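Local coordinates for assembly chaperone of ribosomal protein L4 (Acl4) (Chaetomium thermophilum, PDB 5TQB) that probably acts as a dedicated chaperone that holds ribosomal protein L4 before its assembly into the ribosome, using a superhelical scaffold of TPR-like helices, at residues Q50-L55 / R62-A67; N3-L8 / P78-G83; E206-S211 / V235-E240; T148-V153 / W188-N193. All coordinates share one frame; numbering follows the deposited sequence.

Contact 1: Q50-L55 / R62-A67; sequences QIHVEL and RNYYAA
His52 and Tyr64 pair their rings across the two antiparallel helices of a predicted tetratricopeptide repeat (TPR). CE2 of Tyr64 lies over one face of the imidazole, 3.5 Å from His52 CE1 and offset toward the rim. The ring planes are 42° apart, so the pair is neither a flat stack nor a T-shape. Tyr65 makes the second link. Its ring turns an edge to Val53, whose CG2 lies near the ring plane at 4.0 Å from Tyr65 CE2. The phenol oxygen reaches the start of segment 50-55, where Tyr65 OH is 3.3 Å from Gln50 CG. It also comes close to the backbone N of Gln50, but the angle is too poor for a hydrogen bond.

The helix axes approach to 9.4 Å and run at 161° to each other. His52 ND1 bonds to Leu48 O, one turn back, which holds the imidazole against rotation. With chi1 at -75°, His52 CG stands beside its own backbone N, and this brings ND1 toward that carbonyl. An alanine here is likely to open a gap beside Tyr64 CE2 and to take the side-chain donor away from Leu48 O. Arg28 of helix 20-32 bonds to Tyr64 OH, and Trp90 stacks on Tyr65, while Glu86 grips both sides of the contact, with OE1 accepting from Gln50 NE2 and OE2 bonded to Tyr65 OH. On the far face of the His52 imidazole lies a methyl group, Leu55 CD1, again offset toward the ring's rim.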
loop_
_atom_site.group_PDB
_atom_site.type_symbol
_atom_site.label_atom_id
_atom_site.label_comp_id
_atom_site.label_asym_id
_atom_site.label_seq_id
_atom_site.Cartn_x
_atom_site.Cartn_y
_atom_site.Cartn_z
ATOM N N GLN B 50 -3.951 -1.758 -18.801
ATOM C CA GLN B 50 -3.781 -2.075 -17.382
ATOM C C GLN B 50 -2.890 -3.298 -17.204
ATOM O O GLN B 50 -2.019 -3.323 -16.338
ATOM C CB GLN B 50 -5.127 -2.385 -16.715
ATOM C CG GLN B 50 -6.154 -1.271 -16.751
ATOM C CD GLN B 50 -7.546 -1.740 -16.338
ATOM O OE1 GLN B 50 -7.760 -2.917 -16.063
ATOM N NE2 GLN B 50 -8.496 -0.814 -16.298
ATOM N N ILE B 51 -3.126 -4.316 -18.023
ATOM C CA ILE B 51 -2.426 -5.585 -17.882
ATOM C C ILE B 51 -0.938 -5.415 -18.124
ATOM O O ILE B 51 -0.115 -5.931 -17.371
ATOM C CB ILE B 51 -2.991 -6.651 -18.845
ATOM C CG1 ILE B 51 -4.405 -7.041 -18.416
ATOM C CG2 ILE B 51 -2.107 -7.899 -18.865
ATOM C CD1 ILE B 51 -5.204 -7.793 -19.486
ATOM N N HIS B 52 -0.594 -4.687 -19.178
ATOM C CA HIS B 52 0.802 -4.506 -19.529
ATOM C C HIS B 52 1.504 -3.521 -18.594
ATOM O O HIS B 52 2.728 -3.536 -18.482
ATOM C CB HIS B 52 0.923 -4.096 -20.994
ATOM C CG HIS B 52 0.687 -5.231 -21.942
ATOM N ND1 HIS B 52 -0.575 -5.692 -22.250
ATOM C CD2 HIS B 52 1.553 -6.018 -22.622
ATOM C CE1 HIS B 52 -0.476 -6.703 -23.094
ATOM N NE2 HIS B 52 0.804 -6.921 -23.337
ATOM N N VAL B 53 0.731 -2.682 -17.912
ATOM C CA VAL B 53 1.284 -1.827 -16.866
ATOM C C VAL B 53 1.695 -2.707 -15.702
ATOM O O VAL B 53 2.794 -2.580 -15.168
ATOM C CB VAL B 53 0.257 -0.772 -16.384
ATOM C CG1 VAL B 53 0.467 -0.402 -14.911
ATOM C CG2 VAL B 53 0.323 0.469 -17.254
ATOM N N GLU B 54 0.798 -3.604 -15.313
ATOM C CA GLU B 54 1.057 -4.509 -14.207
ATOM C C GLU B 54 2.211 -5.454 -14.538
ATOM O O GLU B 54 2.875 -5.964 -13.639
ATOM C CB GLU B 54 -0.205 -5.303 -13.869
ATOM C CG GLU B 54 -1.410 -4.427 -13.549
ATOM C CD GLU B 54 -1.809 -4.473 -12.085
ATOM O OE1 GLU B 54 -2.253 -3.433 -11.551
ATOM O OE2 GLU B 54 -1.689 -5.553 -11.469
ATOM N N LEU B 55 2.449 -5.677 -15.830
ATOM C CA LEU B 55 3.549 -6.531 -16.279
ATOM C C LEU B 55 4.885 -5.791 -16.320
ATOM O O LEU B 55 5.941 -6.411 -16.448
ATOM C CB LEU B 55 3.259 -7.090 -17.672
ATOM C CG LEU B 55 2.264 -8.248 -17.793
ATOM C CD1 LEU B 55 2.053 -8.605 -19.264
ATOM C CD2 LEU B 55 2.730 -9.468 -17.004
ATOM N N ARG B 62 1.593 1.933 -23.289
ATOM C CA ARG B 62 1.368 3.236 -23.907
ATOM C C ARG B 62 0.617 3.089 -25.229
ATOM O O ARG B 62 -0.326 3.834 -25.507
ATOM C CB ARG B 62 2.693 3.976 -24.132
ATOM C CG ARG B 62 2.517 5.379 -24.699
ATOM C CD ARG B 62 3.851 6.099 -24.941
ATOM N NE ARG B 62 4.694 6.150 -23.744
ATOM C CZ ARG B 62 5.734 5.351 -23.508
ATOM N NH1 ARG B 62 6.092 4.419 -24.385
ATOM N NH2 ARG B 62 6.425 5.482 -22.384
ATOM N N ASN B 63 1.040 2.130 -26.043
ATOM C CA ASN B 63 0.401 1.899 -27.334
ATOM C C ASN B 63 -1.070 1.485 -27.196
ATOM O O ASN B 63 -1.919 1.915 -27.979
ATOM C CB ASN B 63 1.185 0.848 -28.126
ATOM C CG ASN B 63 2.604 1.293 -28.440
ATOM O OD1 ASN B 63 2.843 2.453 -28.781
ATOM N ND2 ASN B 63 3.554 0.371 -28.318
ATOM N N TYR B 64 -1.373 0.669 -26.191
ATOM C CA TYR B 64 -2.740 0.206 -25.971
ATOM C C TYR B 64 -3.624 1.346 -25.482
ATOM O O TYR B 64 -4.745 1.528 -25.960
ATOM C CB TYR B 64 -2.768 -0.944 -24.961
ATOM C CG TYR B 64 -2.381 -2.291 -25.537
ATOM C CD1 TYR B 64 -3.080 -2.835 -26.605
ATOM C CD2 TYR B 64 -1.337 -3.028 -24.998
ATOM C CE1 TYR B 64 -2.738 -4.060 -27.130
ATOM C CE2 TYR B 64 -0.989 -4.259 -25.516
ATOM C CZ TYR B 64 -1.697 -4.771 -26.583
ATOM O OH TYR B 64 -1.366 -5.997 -27.113
ATOM N N TYR B 65 -3.111 2.108 -24.524
ATOM C CA TYR B 65 -3.841 3.242 -23.979
ATOM C C TYR B 65 -4.028 4.313 -25.054
ATOM O O TYR B 65 -5.064 4.971 -25.101
ATOM C CB TYR B 65 -3.104 3.814 -22.761
ATOM C CG TYR B 65 -3.388 3.098 -21.454
ATOM C CD1 TYR B 65 -4.691 2.873 -21.029
ATOM C CD2 TYR B 65 -2.352 2.647 -20.643
ATOM C CE1 TYR B 65 -4.956 2.221 -19.838
ATOM C CE2 TYR B 65 -2.607 1.994 -19.446
ATOM C CZ TYR B 65 -3.911 1.785 -19.049
ATOM O OH TYR B 65 -4.174 1.135 -17.857
ATOM N N ALA B 66 -3.032 4.472 -25.921
ATOM C CA ALA B 66 -3.117 5.428 -27.025
ATOM C C ALA B 66 -4.182 5.012 -28.042
ATOM O O ALA B 66 -4.944 5.845 -28.539
ATOM C CB ALA B 66 -1.766 5.560 -27.707
ATOM N N ALA B 67 -4.226 3.720 -28.353
ATOM C CA ALA B 67 -5.209 3.193 -29.292
ATOM C C ALA B 67 -6.614 3.335 -28.719
ATOM O O ALA B 67 -7.573 3.569 -29.452
ATOM C CB ALA B 67 -4.908 1.742 -29.610
#

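Contact 2: N3-L8 / P78-G83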
loop_
_atom_site.group_PDB
_atom_site.type_symbol
_atom_site.label_atom_id
_atom_site.label_comp_id
_atom_site.label_asym_id
_atom_site.label_seq_id
_atom_site.Cartn_x
_atom_site.Cartn_y
_atom_site.Cartn_z
ATOM N N ASN B 3 -19.359 -14.831 -26.667
ATOM C CA ASN B 3 -19.397 -13.372 -26.675
ATOM C C ASN B 3 -18.083 -12.788 -26.136
ATOM O O ASN B 3 -17.639 -13.176 -25.054
ATOM C CB ASN B 3 -20.578 -12.875 -25.835
ATOM C CG ASN B 3 -20.808 -11.378 -25.968
ATOM O OD1 ASN B 3 -19.879 -10.581 -25.854
ATOM N ND2 ASN B 3 -22.055 -10.991 -26.209
ATOM N N PRO B 4 -17.457 -11.849 -26.881
ATOM C CA PRO B 4 -16.193 -11.245 -26.432
ATOM C C PRO B 4 -16.300 -10.467 -25.124
ATOM O O PRO B 4 -15.287 -10.282 -24.446
ATOM C CB PRO B 4 -15.841 -10.271 -27.561
ATOM C CG PRO B 4 -16.606 -10.717 -28.731
ATOM C CD PRO B 4 -17.850 -11.357 -28.214
ATOM N N LYS B 5 -17.492 -9.991 -24.784
ATOM C CA LYS B 5 -17.673 -9.250 -23.538
ATOM C C LYS B 5 -17.432 -10.173 -22.343
ATOM O O LYS B 5 -16.916 -9.740 -21.312
ATOM C CB LYS B 5 -19.067 -8.616 -23.480
ATOM C CG LYS B 5 -19.458 -8.035 -22.122
ATOM C CD LYS B 5 -18.499 -6.951 -21.652
ATOM C CE LYS B 5 -18.910 -6.409 -20.286
ATOM N NZ LYS B 5 -17.981 -5.357 -19.784
ATOM N N GLU B 6 -17.790 -11.447 -22.498
ATOM C CA GLU B 6 -17.550 -12.447 -21.462
ATOM C C GLU B 6 -16.056 -12.663 -21.277
ATOM O O GLU B 6 -15.583 -12.857 -20.157
ATOM C CB GLU B 6 -18.233 -13.774 -21.818
ATOM C CG GLU B 6 -18.091 -14.852 -20.740
ATOM C CD GLU B 6 -18.851 -16.141 -21.063
ATOM O OE1 GLU B 6 -18.520 -17.186 -20.460
ATOM O OE2 GLU B 6 -19.779 -16.114 -21.905
ATOM N N LEU B 7 -15.309 -12.623 -22.376
ATOM C CA LEU B 7 -13.853 -12.720 -22.310
ATOM C C LEU B 7 -13.223 -11.533 -21.582
ATOM O O LEU B 7 -12.218 -11.694 -20.893
ATOM C CB LEU B 7 -13.256 -12.835 -23.710
ATOM C CG LEU B 7 -13.164 -14.241 -24.304
ATOM C CD1 LEU B 7 -14.356 -15.093 -23.932
ATOM C CD2 LEU B 7 -13.023 -14.156 -25.816
ATOM N N LEU B 8 -13.801 -10.345 -21.740
ATOM C CA LEU B 8 -13.299 -9.163 -21.037
ATOM C C LEU B 8 -13.508 -9.303 -19.537
ATOM O O LEU B 8 -12.649 -8.920 -18.743
ATOM C CB LEU B 8 -13.995 -7.891 -21.527
ATOM C CG LEU B 8 -13.685 -7.409 -22.945
ATOM C CD1 LEU B 8 -14.396 -6.087 -23.217
ATOM C CD2 LEU B 8 -12.187 -7.262 -23.172
ATOM N N PRO B 78 -19.758 5.535 -22.500
ATOM C CA PRO B 78 -19.902 4.940 -21.164
ATOM C C PRO B 78 -18.661 4.149 -20.796
ATOM O O PRO B 78 -18.105 3.484 -21.673
ATOM C CB PRO B 78 -21.096 3.989 -21.321
ATOM C CG PRO B 78 -21.836 4.478 -22.507
ATOM C CD PRO B 78 -20.815 5.081 -23.421
ATOM N N GLU B 79 -18.242 4.219 -19.533
ATOM C CA GLU B 79 -17.015 3.567 -19.077
ATOM C C GLU B 79 -16.979 2.101 -19.479
ATOM O O GLU B 79 -15.915 1.544 -19.753
ATOM C CB GLU B 79 -16.874 3.669 -17.553
ATOM C CG GLU B 79 -16.348 5.010 -17.043
ATOM C CD GLU B 79 -15.732 4.921 -15.646
ATOM O OE1 GLU B 79 -15.983 3.926 -14.930
ATOM O OE2 GLU B 79 -14.989 5.853 -15.265
ATOM N N GLU B 80 -18.154 1.485 -19.515
ATOM C CA GLU B 80 -18.275 0.058 -19.788
ATOM C C GLU B 80 -17.880 -0.275 -21.228
ATOM O O GLU B 80 -17.358 -1.358 -21.501
ATOM C CB GLU B 80 -19.711 -0.396 -19.504
ATOM C CG GLU B 80 -19.903 -1.905 -19.459
ATOM C CD GLU B 80 -20.402 -2.475 -20.772
ATOM O OE1 GLU B 80 -19.981 -3.594 -21.131
ATOM O OE2 GLU B 80 -21.220 -1.809 -21.439
ATOM N N LEU B 81 -18.124 0.662 -22.144
ATOM C CA LEU B 81 -17.808 0.456 -23.555
ATOM C C LEU B 81 -16.445 1.025 -23.943
ATOM O O LEU B 81 -15.678 0.369 -24.650
ATOM C CB LEU B 81 -18.892 1.080 -24.437
ATOM C CG LEU B 81 -20.309 0.519 -24.272
ATOM C CD1 LEU B 81 -21.281 1.225 -25.207
ATOM C CD2 LEU B 81 -20.343 -0.987 -24.511
ATOM N N GLY B 82 -16.150 2.241 -23.478
ATOM C CA GLY B 82 -14.982 2.984 -23.924
ATOM C C GLY B 82 -13.788 2.998 -22.979
ATOM O O GLY B 82 -12.723 3.512 -23.334
ATOM N N GLY B 83 -13.959 2.456 -21.777
ATOM C CA GLY B 83 -12.862 2.339 -20.830
ATOM C C GLY B 83 -12.849 3.391 -19.733
ATOM O O GLY B 83 -12.424 3.106 -18.614
HETATM O O HOH W 1 -16.279 -3.571 -20.280
#
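Lys5 reaches from helix 4-16 to Glu80 on the short helix 79-82, forming a salt bridge at the surface of the helical-repeat fold. The CB of Lys5 points toward the other segment. CG lies opposite the backbone N, and the chain bends once, at chi2 (59°), before running on extended. CD then passes 3.7 Å from Glu80 OE1, and CE comes to 3.1 Å from the same oxygen. At the tip, Lys5 NZ meets Glu80 OE1 at 3.0 Å. The hydrogen bond within this ion pair is weak. A water donates to Glu80 O at 2.7 Å; it is modelled very close to Lys5 NZ as well, and that link is doubtful. Glu80 also bends at chi2, and its OE1 has a second partner in His40 NE2. An alanine in place of Lys5 would probably leave Glu80 with His40 but without its ion pair. The base of Lys5 is held by an N-cap: Asn3 OD1 accepts from Lys5 N at 2.7 Å, with the donor in the carbonyl plane and an N-H...O angle of 158°.

Contact 3: E206-S211 / V235-E240; sequences EALRRS and VRLLIE
Leu208 lays its two methyl groups over the CB of Leu237, on the neighbouring helix of the all-helical repeat array. Leu208 CD1 and CD2 each lie 4.0 Å from Leu237 CB, so the fork straddles that carbon. CD2 goes on to the tip of the partner and sits 3.9 Å from Leu237 CD1. CD1 turns to the backbone side and rests 3.8 Å from Leu237 O. The two leucine side chains cross at about a right angle. Leu238 adds one more touch, its CD2 lying 4.1 Å from Leu208 CD1. CD1 of Leu208 therefore has a carbonyl and a methyl group as neighbours. Leu208 CG sits anti to the carbonyl carbon (chi1 -76°), which sends the fork toward helix 228-240.

The other sides of these leucines are also packed. Leu208 touches Val241 and Met243. Leu237 meets Gln189 and Ile196 of helix 185-197, while Leu238 meets Ala247 and Val250 of helix 244-257. Nearby on helix 228-240, Arg236 and Glu240 supply polar bonds to the second protein chain of the assembly, and that chain packs on Leu237 too. Across the two segments there is no hydrogen bond. Apolar close fit joins the helices here, which implies that the contact depends on shape and burial rather than on directed bonds.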
loop_
_atom_site.group_PDB
_atom_site.type_symbol
_atom_site.label_atom_id
_atom_site.label_comp_id
_atom_site.label_asym_id
_atom_site.label_seq_id
_atom_site.Cartn_x
_atom_site.Cartn_y
_atom_site.Cartn_z
ATOM N N GLU B 206 0.532 21.857 9.536
ATOM C CA GLU B 206 -0.904 21.880 9.781
ATOM C C GLU B 206 -1.647 21.004 8.772
ATOM O O GLU B 206 -2.542 20.238 9.140
ATOM C CB GLU B 206 -1.409 23.318 9.692
ATOM C CG GLU B 206 -2.860 23.515 10.095
ATOM C CD GLU B 206 -3.315 24.954 9.923
ATOM O OE1 GLU B 206 -4.087 25.445 10.776
ATOM O OE2 GLU B 206 -2.900 25.597 8.932
ATOM N N ALA B 207 -1.260 21.114 7.505
ATOM C CA ALA B 207 -1.890 20.354 6.432
ATOM C C ALA B 207 -1.605 18.863 6.565
ATOM O O ALA B 207 -2.502 18.038 6.393
ATOM C CB ALA B 207 -1.411 20.858 5.082
ATOM N N LEU B 208 -0.358 18.521 6.868
ATOM C CA LEU B 208 0.040 17.124 6.982
ATOM C C LEU B 208 -0.620 16.443 8.179
ATOM O O LEU B 208 -1.020 15.280 8.104
ATOM C CB LEU B 208 1.559 17.025 7.101
ATOM C CG LEU B 208 2.354 17.228 5.810
ATOM C CD1 LEU B 208 3.842 17.316 6.111
ATOM C CD2 LEU B 208 2.088 16.120 4.802
ATOM N N ARG B 209 -0.730 17.175 9.282
ATOM C CA ARG B 209 -1.398 16.677 10.478
ATOM C C ARG B 209 -2.862 16.387 10.167
ATOM O O ARG B 209 -3.465 15.478 10.743
ATOM C CB ARG B 209 -1.297 17.714 11.601
ATOM C CG ARG B 209 -0.728 17.196 12.919
ATOM C CD ARG B 209 0.269 18.185 13.521
ATOM N NE ARG B 209 -0.213 19.564 13.460
ATOM C CZ ARG B 209 0.566 20.643 13.523
ATOM N NH1 ARG B 209 1.883 20.522 13.648
ATOM N NH2 ARG B 209 0.025 21.851 13.454
ATOM N N ARG B 210 -3.429 17.157 9.244
ATOM C CA ARG B 210 -4.819 16.972 8.850
ATOM C C ARG B 210 -5.000 15.740 7.970
ATOM O O ARG B 210 -5.962 14.990 8.138
ATOM C CB ARG B 210 -5.342 18.206 8.120
ATOM C CG ARG B 210 -6.731 18.008 7.559
ATOM C CD ARG B 210 -7.434 19.317 7.336
ATOM N NE ARG B 210 -8.800 19.105 6.880
ATOM C CZ ARG B 210 -9.660 20.080 6.618
ATOM N NH1 ARG B 210 -9.299 21.347 6.770
ATOM N NH2 ARG B 210 -10.885 19.787 6.204
ATOM N N SER B 211 -4.082 15.535 7.030
ATOM C CA SER B 211 -4.151 14.386 6.140
ATOM C C SER B 211 -4.007 13.089 6.924
ATOM O O SER B 211 -4.674 12.103 6.628
ATOM C CB SER B 211 -3.059 14.460 5.074
ATOM O OG SER B 211 -1.777 14.272 5.645
ATOM N N VAL B 235 6.131 10.430 3.622
ATOM C CA VAL B 235 7.274 10.343 4.526
ATOM C C VAL B 235 8.317 11.416 4.215
ATOM O O VAL B 235 8.922 11.976 5.130
ATOM C CB VAL B 235 7.929 8.952 4.472
ATOM C CG1 VAL B 235 9.239 8.929 5.237
ATOM C CG2 VAL B 235 6.993 7.911 5.053
ATOM N N ARG B 236 8.527 11.689 2.928
ATOM C CA ARG B 236 9.489 12.698 2.501
ATOM C C ARG B 236 9.029 14.074 2.976
ATOM O O ARG B 236 9.836 14.879 3.446
ATOM C CB ARG B 236 9.656 12.680 0.977
ATOM C CG ARG B 236 10.377 11.445 0.435
ATOM C CD ARG B 236 10.209 11.294 -1.084
ATOM N NE ARG B 236 10.787 12.409 -1.843
ATOM C CZ ARG B 236 11.964 12.387 -2.474
ATOM N NH1 ARG B 236 12.730 11.303 -2.459
ATOM N NH2 ARG B 236 12.382 13.462 -3.134
ATOM N N LEU B 237 7.727 14.324 2.880
ATOM C CA LEU B 237 7.147 15.569 3.370
ATOM C C LEU B 237 7.284 15.698 4.886
ATOM O O LEU B 237 7.524 16.788 5.396
ATOM C CB LEU B 237 5.668 15.665 2.987
ATOM C CG LEU B 237 5.331 15.706 1.493
ATOM C CD1 LEU B 237 3.832 15.728 1.316
ATOM C CD2 LEU B 237 5.955 16.894 0.810
ATOM N N LEU B 238 7.121 14.586 5.598
ATOM C CA LEU B 238 7.174 14.584 7.061
ATOM C C LEU B 238 8.578 14.851 7.611
ATOM O O LEU B 238 8.734 15.543 8.619
ATOM C CB LEU B 238 6.675 13.246 7.607
ATOM C CG LEU B 238 5.174 12.967 7.523
ATOM C CD1 LEU B 238 4.898 11.552 7.994
ATOM C CD2 LEU B 238 4.378 13.961 8.350
ATOM N N ILE B 239 9.593 14.281 6.969
ATOM C CA ILE B 239 10.970 14.506 7.386
ATOM C C ILE B 239 11.376 15.936 7.028
ATOM O O ILE B 239 12.119 16.583 7.762
ATOM C CB ILE B 239 11.929 13.500 6.725
ATOM C CG1 ILE B 239 11.557 12.076 7.129
ATOM C CG2 ILE B 239 13.368 13.761 7.144
ATOM C CD1 ILE B 239 12.189 11.012 6.260
ATOM N N GLU B 240 10.863 16.419 5.901
ATOM C CA GLU B 240 11.140 17.765 5.428
ATOM C C GLU B 240 10.766 18.813 6.472
ATOM O O GLU B 240 11.563 19.704 6.773
ATOM C CB GLU B 240 10.376 18.029 4.128
ATOM C CG GLU B 240 10.676 19.378 3.476
ATOM C CD GLU B 240 12.034 19.423 2.796
ATOM O OE1 GLU B 240 12.351 18.479 2.042
ATOM O OE2 GLU B 240 12.782 20.404 3.013
#

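Contact 4: T148-V153 / W188-N193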
loop_
_atom_site.group_PDB
_atom_site.type_symbol
_atom_site.label_atom_id
_atom_site.label_comp_id
_atom_site.label_asym_id
_atom_site.label_seq_id
_atom_site.Cartn_x
_atom_site.Cartn_y
_atom_site.Cartn_z
ATOM N N THR B 148 -6.040 13.892 -9.733
ATOM C CA THR B 148 -5.579 14.334 -11.045
ATOM C C THR B 148 -5.034 15.757 -10.958
ATOM O O THR B 148 -4.013 16.086 -11.568
ATOM C CB THR B 148 -6.713 14.279 -12.087
ATOM O OG1 THR B 148 -7.147 12.920 -12.254
ATOM C CG2 THR B 148 -6.250 14.815 -13.429
ATOM N N LEU B 149 -5.719 16.600 -10.197
ATOM C CA LEU B 149 -5.284 17.976 -10.042
ATOM C C LEU B 149 -3.956 17.970 -9.299
ATOM O O LEU B 149 -3.030 18.698 -9.660
ATOM C CB LEU B 149 -6.346 18.796 -9.302
ATOM C CG LEU B 149 -7.731 18.795 -9.971
ATOM C CD1 LEU B 149 -8.728 19.602 -9.161
ATOM C CD2 LEU B 149 -7.665 19.310 -11.394
ATOM N N CYS B 150 -3.855 17.110 -8.290
ATOM C CA CYS B 150 -2.623 16.968 -7.526
ATOM C C CYS B 150 -1.501 16.472 -8.421
ATOM O O CYS B 150 -0.354 16.898 -8.284
ATOM C CB CYS B 150 -2.824 16.003 -6.359
ATOM S SG CYS B 150 -3.837 16.673 -5.001
ATOM N N ALA B 151 -1.825 15.576 -9.345
ATOM C CA ALA B 151 -0.815 15.083 -10.270
ATOM C C ALA B 151 -0.252 16.235 -11.102
ATOM O O ALA B 151 0.945 16.276 -11.379
ATOM C CB ALA B 151 -1.381 14.008 -11.164
ATOM N N VAL B 152 -1.114 17.170 -11.487
ATOM C CA VAL B 152 -0.697 18.329 -12.273
ATOM C C VAL B 152 0.158 19.282 -11.434
ATOM O O VAL B 152 1.146 19.831 -11.921
ATOM C CB VAL B 152 -1.916 19.074 -12.860
ATOM C CG1 VAL B 152 -1.485 20.326 -13.614
ATOM C CG2 VAL B 152 -2.684 18.155 -13.790
ATOM N N VAL B 153 -0.226 19.471 -10.174
ATOM C CA VAL B 153 0.566 20.257 -9.234
ATOM C C VAL B 153 2.017 19.787 -9.227
ATOM O O VAL B 153 2.942 20.602 -9.282
ATOM C CB VAL B 153 -0.013 20.170 -7.795
ATOM C CG1 VAL B 153 0.972 20.727 -6.765
ATOM C CG2 VAL B 153 -1.343 20.915 -7.704
ATOM N N TRP B 188 -4.643 17.214 1.042
ATOM C CA TRP B 188 -3.958 17.987 2.072
ATOM C C TRP B 188 -2.463 17.707 2.067
ATOM O O TRP B 188 -1.650 18.560 2.429
ATOM C CB TRP B 188 -4.580 17.697 3.434
ATOM C CG TRP B 188 -5.984 18.180 3.471
ATOM C CD1 TRP B 188 -7.115 17.422 3.438
ATOM C CD2 TRP B 188 -6.413 19.545 3.504
ATOM N NE1 TRP B 188 -8.225 18.231 3.463
ATOM C CE2 TRP B 188 -7.820 19.539 3.502
ATOM C CE3 TRP B 188 -5.743 20.771 3.542
ATOM C CZ2 TRP B 188 -8.569 20.711 3.541
ATOM C CZ3 TRP B 188 -6.489 21.934 3.582
ATOM C CH2 TRP B 188 -7.886 21.896 3.581
ATOM N N GLN B 189 -2.113 16.506 1.629
ATOM C CA GLN B 189 -0.727 16.149 1.401
ATOM C C GLN B 189 -0.141 17.087 0.346
ATOM O O GLN B 189 0.981 17.585 0.484
ATOM C CB GLN B 189 -0.667 14.704 0.923
ATOM C CG GLN B 189 0.677 14.055 1.064
ATOM C CD GLN B 189 0.576 12.546 1.061
ATOM O OE1 GLN B 189 -0.100 11.952 1.906
ATOM N NE2 GLN B 189 1.244 11.915 0.105
ATOM N N THR B 190 -0.926 17.337 -0.697
ATOM C CA THR B 190 -0.479 18.147 -1.821
ATOM C C THR B 190 -0.474 19.622 -1.451
ATOM O O THR B 190 0.343 20.388 -1.958
ATOM C CB THR B 190 -1.362 17.906 -3.062
ATOM O OG1 THR B 190 -1.319 16.517 -3.400
ATOM C CG2 THR B 190 -0.880 18.712 -4.261
ATOM N N VAL B 191 -1.386 20.015 -0.568
ATOM C CA VAL B 191 -1.401 21.374 -0.053
ATOM C C VAL B 191 -0.084 21.617 0.684
ATOM O O VAL B 191 0.545 22.661 0.523
ATOM C CB VAL B 191 -2.618 21.610 0.878
ATOM C CG1 VAL B 191 -2.441 22.868 1.727
ATOM C CG2 VAL B 191 -3.899 21.712 0.064
ATOM N N ALA B 192 0.340 20.636 1.473
ATOM C CA ALA B 192 1.577 20.751 2.237
ATOM C C ALA B 192 2.782 20.864 1.306
ATOM O O ALA B 192 3.689 21.665 1.546
ATOM C CB ALA B 192 1.737 19.560 3.160
ATOM N N ASN B 193 2.773 20.057 0.248
ATOM C CA ASN B 193 3.840 20.054 -0.742
ATOM C C ASN B 193 4.076 21.463 -1.254
ATOM O O ASN B 193 5.205 21.953 -1.248
ATOM C CB ASN B 193 3.478 19.136 -1.908
ATOM C CG ASN B 193 4.674 18.386 -2.459
ATOM O OD1 ASN B 193 5.806 18.863 -2.399
ATOM N ND2 ASN B 193 4.428 17.197 -2.996
#
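Cys150 and Thr190 bring the two helical segments close, with their CA atoms 6.2 Å apart. The segments run in broadly the same direction, and a spacing this short leaves room for small side chains only. Cys150, Val153 and Thr190 all point toward the opposite segment, and all are buried. Thr190 is the shared partner of the other two. Its methyl group meets Val153 tip to tip, with Thr190 CG2 at 3.7 Å from Val153 CG1 and 3.9 Å from Val153 CB. The same methyl group lies 3.9 Å from Cys150 CB, so it fits between the two residues, which are one turn apart on their helix. The sulfur of Cys150 is modelled very close to the threonine hydroxyl, and that approach is doubtful.

In the TPR-like superhelix, helices 131-156 and 185-197 pack directly on each other although helix 166-180 comes between them in the chain. That helix reaches Val153 through Leu173. Thr190 itself is fixed by its own helix. Its OG1 stands beside the backbone N (chi1 -58°) and bonds to Glu186 O, a turn earlier. This satisfies the buried hydroxyl and turns CG2 to the valine. The second protein chain lies against this region: basic side chains of that chain pack on Cys150 and bond to Asn193 OD1.

Overall arrangement
The four contacts follow the superhelix from its N-terminal end toward its C-terminal half. Contacts 1 and 2 belong to the N-terminal part, with centres 16 Å apart. Contact 2 joins residues far apart in sequence, and contact 1 lies between them along the chain. Contacts 3 and 4 have centres 12 Å apart and touch: Leu208 CG packs on Ala192 CB at 3.6 Å. Contacts 1 and 3 lie about 33 Å apart, centre to centre, on opposite sides of the chain's centre. A PEG, probably from the crystallisation liquor, lies about 4 Å from the Gln50 side chain in contact 1. The second protein chain reaches contacts 1, 3 and 4, but leaves the segments of contact 2 untouched.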